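Local coordinates for protein tRNA (adenine(22)-N(1))-methyltransferase (Bacillus subtilis, PDB 6Q56) that catalyses the S-adenosyl-L-methionine-dependent methylation of adenosine 22 in tRNA to N(1)-methyladenosine, at residues 145-150 and 190-195. The protein carries 2 engineered substitutions. Numbering follows the deposited sequence.
Sequences ILEEDG and FLKKWT
Both branches of Ile145 reach the first turns of helix 188-210, where Phe190 and Lys193 receive them. Its CG2 methyl lies 3.9 Å from CB of Phe190, against the root of that side chain, whose ring leads off away from the strand. The other branch, with CG1 anti to the backbone N (chi1 -174°) and chi2 also extended, carries CD1 to 3.7 Å from CD of Lys193, an aliphatic contact halfway along the lysine. Ile145 is buried, with Leu182 of helix 180-185 touching both it and Phe190 and Glu154 of strand 151-159 also against it. Replaced by alanine, Ile145 would lose CG2 and CD1, which would probably open a gap against CB of Phe190 and CD of Lys193. The contact joins the outermost strand 139-148 of the Rossmann-like methyltransferase sheet, next to antiparallel strand 151-159, to helix 188-210; residues 145-148 and 190-195 run at 85° to each other. Asn187 ties the two together, its side chain bonding Ile145 O and Phe190 N. Further along the strand, where the contact is more exposed, Glu147 and Lys192 form a salt bridge, their chains crossing at about a right angle; its hydrogen bond, from Lys192 NZ to Glu147 OE1, is weak at 3.3 Å.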
# COMPACT_ATOMS: atom_id res chain seq x y z
N ILE A 145 6.79 8.31 1.16
CA ILE A 145 5.81 8.77 2.12
C ILE A 145 5.68 10.26 1.89
O ILE A 145 6.66 10.99 1.95
CB ILE A 145 6.16 8.48 3.58
CG1 ILE A 145 4.96 8.88 4.45
CG2 ILE A 145 7.39 9.24 4.00
CD1 ILE A 145 5.03 8.43 5.89
N LEU A 146 4.47 10.68 1.61
CA LEU A 146 4.19 12.07 1.34
C LEU A 146 2.91 12.45 2.02
O LEU A 146 2.20 11.59 2.53
CB LEU A 146 4.03 12.27 -0.16
CG LEU A 146 5.23 11.83 -1.00
CD1 LEU A 146 4.83 11.59 -2.44
CD2 LEU A 146 6.35 12.85 -0.91
N GLU A 147 2.59 13.73 2.02
CA GLU A 147 1.34 14.16 2.61
C GLU A 147 0.57 14.95 1.56
O GLU A 147 1.14 15.58 0.68
CB GLU A 147 1.54 14.94 3.90
CG GLU A 147 1.84 16.42 3.76
CD GLU A 147 2.08 17.08 5.10
OE1 GLU A 147 1.73 16.47 6.13
OE2 GLU A 147 2.62 18.20 5.13
N GLU A 148 -0.75 14.89 1.67
CA GLU A 148 -1.63 15.59 0.76
C GLU A 148 -2.85 16.02 1.52
O GLU A 148 -3.52 15.20 2.14
CB GLU A 148 -2.04 14.69 -0.40
CG GLU A 148 -2.89 15.39 -1.44
CD GLU A 148 -3.06 14.58 -2.71
OE1 GLU A 148 -2.73 13.39 -2.71
OE2 GLU A 148 -3.52 15.15 -3.71
N ASP A 149 -3.15 17.31 1.48
CA ASP A 149 -4.31 17.84 2.17
C ASP A 149 -4.26 17.47 3.65
O ASP A 149 -5.24 17.00 4.21
CB ASP A 149 -5.59 17.32 1.51
CG ASP A 149 -5.77 17.80 0.08
OD1 ASP A 149 -5.06 18.74 -0.34
OD2 ASP A 149 -6.61 17.23 -0.64
N GLY A 150 -3.12 17.69 4.28
CA GLY A 150 -2.93 17.41 5.69
C GLY A 150 -3.04 15.96 6.09
O GLY A 150 -3.32 15.64 7.24
N PHE A 190 7.73 11.62 7.32
CA PHE A 190 8.06 10.39 8.02
C PHE A 190 8.28 10.63 9.51
O PHE A 190 7.67 9.98 10.35
CB PHE A 190 9.30 9.74 7.41
CG PHE A 190 9.80 8.56 8.16
CD1 PHE A 190 9.34 7.29 7.86
CD2 PHE A 190 10.73 8.70 9.16
CE1 PHE A 190 9.81 6.19 8.54
CE2 PHE A 190 11.20 7.61 9.85
CZ PHE A 190 10.74 6.35 9.54
N LEU A 191 9.15 11.57 9.84
CA LEU A 191 9.45 11.90 11.22
C LEU A 191 8.21 12.35 11.96
O LEU A 191 7.92 11.89 13.05
CB LEU A 191 10.52 12.99 11.31
CG LEU A 191 11.94 12.56 10.97
CD1 LEU A 191 12.86 13.76 10.95
CD2 LEU A 191 12.44 11.52 11.95
N LYS A 192 7.46 13.25 11.34
CA LYS A 192 6.24 13.77 11.92
C LYS A 192 5.25 12.66 12.21
O LYS A 192 4.66 12.61 13.27
CB LYS A 192 5.62 14.82 11.00
CG LYS A 192 4.26 15.31 11.43
CD LYS A 192 3.94 16.67 10.83
CE LYS A 192 3.91 16.63 9.32
NZ LYS A 192 3.23 17.81 8.74
N LYS A 193 5.07 11.76 11.25
CA LYS A 193 4.14 10.66 11.41
C LYS A 193 4.51 9.73 12.55
O LYS A 193 3.67 9.34 13.33
CB LYS A 193 4.04 9.85 10.13
CG LYS A 193 3.25 8.55 10.27
CD LYS A 193 3.06 7.85 8.94
CE LYS A 193 2.54 6.44 9.12
NZ LYS A 193 1.07 6.37 9.31
N TRP A 194 5.78 9.38 12.63
CA TRP A 194 6.22 8.45 13.65
C TRP A 194 6.47 9.12 14.99
O TRP A 194 6.28 8.50 16.02
CB TRP A 194 7.41 7.66 13.14
CG TRP A 194 6.98 6.82 12.01
CD1 TRP A 194 7.35 6.93 10.71
CD2 TRP A 194 6.03 5.76 12.06
NE1 TRP A 194 6.70 5.99 9.95
CE2 TRP A 194 5.88 5.26 10.76
CE3 TRP A 194 5.30 5.17 13.09
CZ2 TRP A 194 5.04 4.21 10.47
CZ3 TRP A 194 4.46 4.14 12.80
CH2 TRP A 194 4.34 3.66 11.50
N THR A 195 6.86 10.38 14.97
CA THR A 195 7.08 11.10 16.21
C THR A 195 5.74 11.21 16.92
O THR A 195 5.66 11.02 18.12
CB THR A 195 7.66 12.49 15.95
OG1 THR A 195 9.00 12.37 15.49
CG2 THR A 195 7.63 13.33 17.21